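Local structure of carbohydrate oxidase (Microdochium nivale, 3RJA) at residues V216-K221 with F247-Y252. The protein oxidises the C1 hydroxyl of mono-, oligo- and polysaccharides to the corresponding lactones with its FAD, reducing molecular oxygen to hydrogen peroxide. Residues are numbered along the deposited sequence; the frame is centred on the assembly and turned at random.
Sequences VTLNWK and FRIGDY. With ABL ((2R,3R,4R,5R)-4,5-dihydroxy-2-(hydroxymethyl)-6-oxopiperidin-3-yl beta-D-glucopyranoside), chain G.
In the large antiparallel sheet of the substrate-binding half of this FAD-linked oxidase, Leu218 and Trp220, just past the end of strand 211-217, reach Ile249 on strand 245-251. Strand 258-264 runs between these two strands, so no backbone bond joins the segments, and the CA atoms of Leu218 and Ile249 stay 9.1 Å apart. The two branches of Ile249 divide the work: its CG2 meets Leu218 CD1 at 4.0 Å, while its CD1 sits at the edge of the indole, near the ring plane, 4.1 Å from Trp220 CH2. CG1 stands anti to the carbonyl carbon and the chain runs on extended (chi2 157°), which carries CD1 to that edge. Leu218 CD1 also lies 3.5 Å above one indole face, offset toward the rim, so the leucine backs the ring that Ile249 borders. Ala226 and Ile230 bring helix 223-239 against the same tryptophan.

Arg248 beside Ile249 and Tyr252 just beyond serve the sugar site. C6, the hydroxymethyl carbon of the glucosyl unit of the bound lactam analogue, lies 3.3 Å above one face of the Tyr252 ring, offset toward the rim, and Tyr252 OH is hydrogen-bonded to Glu260 and Gln356. In one of its two conformers Arg248 extends toward the lactam ring and forms a salt bridge with Asp358 through NH2. The strand and the residue that follows it thus join an apolar sheet-helix interface to a carbohydrate pocket, the sheet's two faces serving as helix-packed core and substrate platform, as in the substrate-binding sheet of berberine-bridge-enzyme-like oxidases.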
loop_
_atom_site.group_PDB
_atom_site.type_symbol
_atom_site.label_atom_id
_atom_site.label_comp_id
_atom_site.label_asym_id
_atom_site.label_seq_id
_atom_site.Cartn_x
_atom_site.Cartn_y
_atom_site.Cartn_z
ATOM N N VAL A 216 -0.207 23.598 2.883
ATOM C CA VAL A 216 -1.147 24.706 2.697
ATOM C C VAL A 216 -2.435 24.415 3.466
ATOM O O VAL A 216 -3.119 23.434 3.177
ATOM C CB VAL A 216 -1.519 24.920 1.192
ATOM C CG1 VAL A 216 -2.503 26.079 1.052
ATOM C CG2 VAL A 216 -0.255 25.151 0.336
ATOM N N THR A 217 -2.755 25.256 4.447
ATOM C CA THR A 217 -4.050 25.196 5.112
ATOM C C THR A 217 -5.083 25.804 4.164
ATOM O O THR A 217 -5.011 26.990 3.851
ATOM C CB THR A 217 -3.997 25.994 6.426
ATOM O OG1 THR A 217 -2.805 25.650 7.138
ATOM C CG2 THR A 217 -5.208 25.708 7.305
ATOM N N LEU A 218 -6.027 25.000 3.683
ATOM C CA LEU A 218 -6.862 25.412 2.564
ATOM C C LEU A 218 -7.939 26.402 2.967
ATOM O O LEU A 218 -8.300 27.270 2.178
ATOM C CB LEU A 218 -7.491 24.205 1.855
ATOM C CG LEU A 218 -6.440 23.333 1.156
ATOM C CD1 LEU A 218 -6.998 21.941 0.827
ATOM C CD2 LEU A 218 -5.938 24.069 -0.105
ATOM N N ASN A 219 -8.430 26.253 4.194
ATOM C CA ASN A 219 -9.600 26.971 4.696
ATOM C C ASN A 219 -10.859 26.929 3.815
ATOM O O ASN A 219 -11.472 27.964 3.584
ATOM C CB ASN A 219 -9.229 28.403 5.094
ATOM C CG ASN A 219 -8.212 28.431 6.206
ATOM O OD1 ASN A 219 -8.400 27.785 7.233
ATOM N ND2 ASN A 219 -7.120 29.143 6.004
ATOM N N TRP A 220 -11.233 25.732 3.337
ATOM C CA TRP A 220 -12.504 25.540 2.636
ATOM C C TRP A 220 -13.631 25.398 3.679
ATOM O O TRP A 220 -13.820 24.319 4.257
ATOM C CB TRP A 220 -12.451 24.310 1.708
ATOM C CG TRP A 220 -11.381 24.362 0.654
ATOM C CD1 TRP A 220 -10.738 25.474 0.190
ATOM C CD2 TRP A 220 -10.819 23.251 -0.056
ATOM N NE1 TRP A 220 -9.816 25.135 -0.770
ATOM C CE2 TRP A 220 -9.851 23.775 -0.952
ATOM C CE3 TRP A 220 -11.055 21.865 -0.042
ATOM C CZ2 TRP A 220 -9.113 22.957 -1.824
ATOM C CZ3 TRP A 220 -10.326 21.057 -0.901
ATOM C CH2 TRP A 220 -9.354 21.605 -1.778
ATOM N N LYS A 221 -14.346 26.493 3.930
ATOM C CA LYS A 221 -15.368 26.548 4.980
ATOM C C LYS A 221 -16.736 26.130 4.484
ATOM O O LYS A 221 -17.647 25.961 5.286
ATOM C CB LYS A 221 -15.471 27.968 5.580
ATOM C CG LYS A 221 -14.157 28.561 6.137
ATOM C CD LYS A 221 -13.463 27.572 7.068
ATOM C CE LYS A 221 -12.350 28.230 7.856
ATOM N NZ LYS A 221 -11.496 27.172 8.464
ATOM N N PHE A 247 2.295 15.476 -3.897
ATOM C CA PHE A 247 1.384 15.984 -2.864
ATOM C C PHE A 247 0.027 15.309 -2.829
ATOM O O PHE A 247 -0.328 14.507 -3.728
ATOM C CB PHE A 247 1.251 17.534 -2.960
ATOM C CG PHE A 247 0.365 18.030 -4.102
ATOM C CD1 PHE A 247 0.810 18.017 -5.418
ATOM C CD2 PHE A 247 -0.898 18.533 -3.836
ATOM C CE1 PHE A 247 -0.002 18.514 -6.472
ATOM C CE2 PHE A 247 -1.738 19.027 -4.888
ATOM C CZ PHE A 247 -1.281 19.016 -6.188
ATOM N N ARG A 248 -0.726 15.693 -1.812
ATOM C CA ARG A 248 -2.115 15.259 -1.641
ATOM C C ARG A 248 -2.949 16.302 -0.894
ATOM O O ARG A 248 -2.407 17.187 -0.245
ATOM C CB ARG A 248 -2.187 13.906 -0.911
ATOM C CG ARG A 248 -1.392 13.788 0.419
ATOM C CD ARG A 248 -1.927 12.586 1.236
ATOM N NE ARG A 248 -1.020 12.094 2.271
ATOM C CZ ARG A 248 -0.409 10.908 2.229
ATOM N NH1 ARG A 248 0.386 10.540 3.226
ATOM N NH2 ARG A 248 -0.593 10.085 1.199
ATOM N N ILE A 249 -4.272 16.194 -1.010
ATOM C CA ILE A 249 -5.192 16.907 -0.116
ATOM C C ILE A 249 -5.561 15.901 0.963
ATOM O O ILE A 249 -5.896 14.744 0.661
ATOM C CB ILE A 249 -6.507 17.342 -0.801
ATOM C CG1 ILE A 249 -6.239 18.254 -2.000
ATOM C CG2 ILE A 249 -7.466 18.034 0.206
ATOM C CD1 ILE A 249 -7.386 18.268 -3.037
ATOM N N GLY A 250 -5.508 16.334 2.222
ATOM C CA GLY A 250 -5.889 15.491 3.338
ATOM C C GLY A 250 -6.702 16.308 4.322
ATOM O O GLY A 250 -6.473 17.501 4.450
ATOM N N ASP A 251 -7.665 15.667 4.983
ATOM C CA ASP A 251 -8.395 16.272 6.093
ATOM C C ASP A 251 -8.456 15.294 7.263
ATOM O O ASP A 251 -9.084 14.239 7.154
ATOM C CB ASP A 251 -9.801 16.652 5.662
ATOM C CG ASP A 251 -10.527 17.532 6.700
ATOM O OD1 ASP A 251 -9.958 17.830 7.791
ATOM O OD2 ASP A 251 -11.679 17.921 6.393
ATOM N N TYR A 252 -7.787 15.665 8.355
ATOM C CA TYR A 252 -7.752 14.918 9.606
ATOM C C TYR A 252 -8.517 15.662 10.719
ATOM O O TYR A 252 -8.510 15.229 11.870
ATOM C CB TYR A 252 -6.289 14.690 10.032
ATOM C CG TYR A 252 -5.443 14.307 8.837
ATOM C CD1 TYR A 252 -5.509 13.004 8.304
ATOM C CD2 TYR A 252 -4.636 15.247 8.194
ATOM C CE1 TYR A 252 -4.787 12.650 7.184
ATOM C CE2 TYR A 252 -3.900 14.891 7.056
ATOM C CZ TYR A 252 -3.983 13.587 6.572
ATOM O OH TYR A 252 -3.277 13.205 5.463
HETATM C C1A ABL G . -1.869 5.294 4.865
HETATM O O1A ABL G . -1.810 4.709 3.759
HETATM C C2A ABL G . -1.529 6.794 4.986
HETATM O O2A ABL G . -0.499 7.078 4.040
HETATM C C3A ABL G . -1.093 7.216 6.412
HETATM O O3A ABL G . -1.129 8.665 6.449
HETATM C C4A ABL G . -2.094 6.689 7.422
HETATM O O1 ABL G . -1.757 7.098 8.772
HETATM C C5A ABL G . -2.099 5.122 7.369
HETATM N N5 ABL G . -2.252 4.622 5.977
HETATM C C6A ABL G . -3.271 4.502 8.172
HETATM O O6A ABL G . -2.997 3.172 8.651
HETATM C C1 ABL G . -2.440 8.240 9.364
HETATM C C2 ABL G . -2.429 8.134 10.910
HETATM O O2 ABL G . -3.076 6.913 11.287
HETATM C C3 ABL G . -3.128 9.361 11.507
HETATM O O3 ABL G . -3.124 9.322 12.934
HETATM C C4 ABL G . -2.447 10.653 10.951
HETATM O O4 ABL G . -3.035 11.835 11.475
HETATM C C5 ABL G . -2.526 10.663 9.420
HETATM O O5 ABL G . -1.876 9.467 8.927
HETATM C C6 ABL G . -1.916 11.929 8.806
HETATM O O6 ABL G . -0.608 12.185 9.204
#